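Local coordinates for protein pre-crRNA processing endonuclease (Streptococcus mutans, PDB 4R0J) that probably cleaves precursor CRISPR RNA as a Cas5 endonuclease of subtype I-C, within the adaptive immune defence against mobile genetic elements, at residues 49-54 against 137-142. Numbering follows the deposited sequence.
Sequences DGIYHK and RDIFLG. With SO4 (sulfate ion), chain C.
G50 and R137 bring their CA atoms to 5.4 Å, where the last turn of helix 41-51 meets the loop leading into edge strand 139-140, and the backbone N of R137 donates to G50 O at 3.2 Å. The setting is the helix-on-sheet packing of a RAMP-like Cas5 protein: the helix end is bonded to the loop that runs into the outermost strand of an antiparallel sheet, and I139 of that strand packs against it. The N-H...O angle of 141° shows a bent bond, although the donor sits nearly in line with the carbonyl. Since I51 is also backbone-bonded to R136, the terminal turn is held by two successive residues of the loop.

I139 supplies the apolar half. Its CB is not aimed at the helix, but chi2 of -51° folds the branch back so that CD1 lies 3.5 Å from G50 C, against bare backbone where G50 has no side chain. Side chain to side chain the fit is looser, I139 CD1 standing 4.4 Å from I51 CG1. I51 starts away from the strand and packs on S130 and I131 of helix 120-132; it and I139 both touch V150 of the neighbouring strand, while I139 also meets I47.

R137 brings CB to 3.5 Å from G50 O, then bends at chi2 and carries its guanidinium off to a sulfate ion, probably from the crystallisation liquor. The sulfur lies in the guanidinium plane, at its edge, consistent with two-pronged binding. R137 NH2 hydrogen-bonds sulfate O2 at 3.1 Å. The straighter hydrogen bond, at 163°, runs 2.7 Å from R137 NH1 to sulfate O4.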
ATOM      1  N   ASP A  49      -0.334  -5.881   4.833  1.00 24.02           N
ATOM      2  CA  ASP A  49      -0.162  -7.277   5.235  1.00 25.14           C
ATOM      3  C   ASP A  49       0.673  -7.362   6.518  1.00 26.83           C
ATOM      4  O   ASP A  49       0.507  -8.282   7.329  1.00 25.69           O
ATOM      5  CB  ASP A  49       0.505  -8.108   4.132  1.00 22.75           C
ATOM      6  CG  ASP A  49      -0.410  -8.396   2.953  1.00 30.61           C
ATOM      7  OD1 ASP A  49      -1.644  -8.178   3.044  1.00 31.03           O
ATOM      8  OD2 ASP A  49       0.121  -8.868   1.917  1.00 29.89           O
ATOM      9  N   GLY A  50       1.598  -6.421   6.693  1.00 24.73           N
ATOM     10  CA  GLY A  50       2.406  -6.385   7.906  1.00 26.67           C
ATOM     11  C   GLY A  50       1.589  -6.046   9.143  1.00 26.36           C
ATOM     12  O   GLY A  50       1.915  -6.453  10.258  1.00 31.44           O
ATOM     13  N   ILE A  51       0.507  -5.295   8.953  1.00 22.57           N
ATOM     14  CA  ILE A  51      -0.392  -4.965  10.044  1.00 21.96           C
ATOM     15  C   ILE A  51      -1.103  -6.235  10.499  1.00 28.09           C
ATOM     16  O   ILE A  51      -1.140  -6.541  11.694  1.00 28.16           O
ATOM     17  CB  ILE A  51      -1.440  -3.903   9.598  1.00 24.80           C
ATOM     18  CG1 ILE A  51      -0.727  -2.584   9.301  1.00 27.37           C
ATOM     19  CG2 ILE A  51      -2.534  -3.739  10.656  1.00 30.16           C
ATOM     20  CD1 ILE A  51      -1.660  -1.451   8.802  1.00 26.91           C
ATOM     21  N   TYR A  52      -1.655  -6.976   9.538  1.00 26.63           N
ATOM     22  CA  TYR A  52      -2.326  -8.253   9.819  1.00 25.78           C
ATOM     23  C   TYR A  52      -2.656  -8.966   8.515  1.00 27.68           C
ATOM     24  O   TYR A  52      -3.260  -8.379   7.610  1.00 25.82           O
ATOM     25  CB  TYR A  52      -3.628  -8.018  10.598  1.00 30.49           C
ATOM     26  CG  TYR A  52      -4.487  -9.254  10.844  1.00 28.56           C
ATOM     27  CD1 TYR A  52      -3.934 -10.448  11.330  1.00 27.61           C
ATOM     28  CD2 TYR A  52      -5.867  -9.214  10.632  1.00 29.15           C
ATOM     29  CE1 TYR A  52      -4.724 -11.552  11.567  1.00 31.17           C
ATOM     30  CE2 TYR A  52      -6.666 -10.322  10.874  1.00 27.29           C
ATOM     31  CZ  TYR A  52      -6.085 -11.494  11.335  1.00 28.52           C
ATOM     32  OH  TYR A  52      -6.866 -12.605  11.578  1.00 32.31           O
ATOM     33  N   HIS A  53      -2.248 -10.222   8.407  1.00 24.85           N
ATOM     34  CA  HIS A  53      -2.670 -11.024   7.274  1.00 26.81           C
ATOM     35  C   HIS A  53      -2.735 -12.496   7.645  1.00 28.61           C
ATOM     36  O   HIS A  53      -1.937 -12.981   8.444  1.00 31.37           O
ATOM     37  CB  HIS A  53      -1.763 -10.834   6.056  1.00 30.12           C
ATOM     38  CG  HIS A  53      -2.280 -11.520   4.828  1.00 45.49           C
ATOM     39  ND1 HIS A  53      -1.519 -12.391   4.076  1.00 58.17           N
ATOM     40  CD2 HIS A  53      -3.506 -11.493   4.245  1.00 33.40           C
ATOM     41  CE1 HIS A  53      -2.242 -12.848   3.069  1.00 54.95           C
ATOM     42  NE2 HIS A  53      -3.452 -12.316   3.148  1.00 42.14           N
ATOM     43  N   LYS A  54      -3.725 -13.176   7.084  1.00 27.38           N
ATOM     44  CA  LYS A  54      -3.836 -14.638   7.153  1.00 25.68           C
ATOM     45  C   LYS A  54      -4.281 -15.038   5.760  1.00 31.06           C
ATOM     46  O   LYS A  54      -5.026 -14.295   5.120  1.00 31.02           O
ATOM     47  CB  LYS A  54      -4.896 -15.054   8.167  1.00 34.77           C
ATOM     48  CG  LYS A  54      -4.560 -14.747   9.617  1.00 37.91           C
ATOM     49  CD  LYS A  54      -3.345 -15.540  10.089  1.00 39.74           C
ATOM     50  CE  LYS A  54      -3.212 -15.485  11.605  1.00 47.08           C
ATOM     51  NZ  LYS A  54      -2.087 -16.330  12.097  1.00 50.37           N
ATOM     52  N   ARG A 137       3.345  -7.010  13.041  1.00 32.22           N
ATOM     53  CA  ARG A 137       4.753  -7.159  12.682  1.00 34.87           C
ATOM     54  C   ARG A 137       5.391  -5.788  12.528  1.00 30.67           C
ATOM     55  O   ARG A 137       4.697  -4.780  12.416  1.00 32.55           O
ATOM     56  CB  ARG A 137       4.882  -7.926  11.357  1.00 30.36           C
ATOM     57  CG  ARG A 137       4.390  -9.381  11.425  1.00 34.03           C
ATOM     58  CD  ARG A 137       5.478 -10.321  11.914  1.00 33.41           C
ATOM     59  NE  ARG A 137       4.964 -11.663  12.198  1.00 38.59           N
ATOM     60  CZ  ARG A 137       4.747 -12.588  11.269  1.00 41.29           C
ATOM     61  NH1 ARG A 137       5.000 -12.315   9.994  1.00 40.81           N
ATOM     62  NH2 ARG A 137       4.273 -13.779  11.610  1.00 43.45           N
ATOM     63  N   ASP A 138       6.716  -5.746  12.517  1.00 28.56           N
ATOM     64  CA  ASP A 138       7.403  -4.519  12.141  1.00 27.68           C
ATOM     65  C   ASP A 138       7.005  -4.135  10.736  1.00 34.45           C
ATOM     66  O   ASP A 138       6.858  -4.999   9.866  1.00 30.41           O
ATOM     67  CB  ASP A 138       8.913  -4.707  12.228  1.00 29.12           C
ATOM     68  CG  ASP A 138       9.407  -4.767  13.651  1.00 40.68           C
ATOM     69  OD1 ASP A 138       8.742  -4.179  14.531  1.00 44.39           O
ATOM     70  OD2 ASP A 138      10.454  -5.401  13.887  1.00 44.10           O
ATOM     71  N   ILE A 139       6.806  -2.833  10.532  1.00 28.79           N
ATOM     72  CA  ILE A 139       6.420  -2.302   9.239  1.00 26.56           C
ATOM     73  C   ILE A 139       7.623  -1.642   8.582  1.00 27.18           C
ATOM     74  O   ILE A 139       8.276  -0.781   9.176  1.00 29.71           O
ATOM     75  CB  ILE A 139       5.299  -1.252   9.391  1.00 31.14           C
ATOM     76  CG1 ILE A 139       4.079  -1.865  10.097  1.00 33.91           C
ATOM     77  CG2 ILE A 139       4.946  -0.650   8.041  1.00 31.90           C
ATOM     78  CD1 ILE A 139       3.601  -3.161   9.491  1.00 34.78           C
ATOM     79  N   PHE A 140       7.917  -2.051   7.350  1.00 26.33           N
ATOM     80  CA  PHE A 140       9.063  -1.508   6.628  1.00 29.40           C
ATOM     81  C   PHE A 140       8.632  -0.707   5.409  1.00 27.00           C
ATOM     82  O   PHE A 140       7.632  -1.016   4.761  1.00 30.31           O
ATOM     83  CB  PHE A 140       9.994  -2.635   6.180  1.00 29.54           C
ATOM     84  CG  PHE A 140      10.660  -3.348   7.306  1.00 29.95           C
ATOM     85  CD1 PHE A 140      11.696  -2.754   7.998  1.00 31.36           C
ATOM     86  CD2 PHE A 140      10.254  -4.622   7.672  1.00 32.02           C
ATOM     87  CE1 PHE A 140      12.326  -3.418   9.037  1.00 35.83           C
ATOM     88  CE2 PHE A 140      10.880  -5.291   8.711  1.00 36.15           C
ATOM     89  CZ  PHE A 140      11.915  -4.686   9.394  1.00 38.24           C
ATOM     90  N   LEU A 141       9.405   0.323   5.096  1.00 29.83           N
ATOM     91  CA  LEU A 141       9.103   1.164   3.949  1.00 26.71           C
ATOM     92  C   LEU A 141      10.198   1.043   2.899  1.00 31.12           C
ATOM     93  O   LEU A 141      10.658   2.047   2.375  1.00 32.61           O
ATOM     94  CB  LEU A 141       8.970   2.618   4.387  1.00 28.43           C
ATOM     95  CG  LEU A 141       7.915   2.877   5.456  1.00 26.91           C
ATOM     96  CD1 LEU A 141       7.915   4.348   5.862  1.00 29.64           C
ATOM     97  CD2 LEU A 141       6.545   2.445   4.969  1.00 30.11           C
ATOM     98  N   GLY A 142      10.620  -0.184   2.599  1.00 30.91           N
ATOM     99  CA  GLY A 142      11.472  -0.412   1.447  1.00 30.28           C
ATOM    100  C   GLY A 142      12.863  -0.961   1.692  1.00 30.72           C
ATOM    101  O   GLY A 142      13.486  -1.487   0.766  1.00 33.04           O
TER
HETATM  102  S   SO4 C 302       3.657 -15.136   7.994  1.00103.07           S
HETATM  103  O1  SO4 C 302       2.842 -15.393   6.810  1.00 99.73           O
HETATM  104  O2  SO4 C 302       2.814 -15.146   9.189  1.00104.65           O
HETATM  105  O3  SO4 C 302       4.666 -16.183   8.118  1.00108.25           O
HETATM  106  O4  SO4 C 302       4.311 -13.836   7.861  1.00104.82           O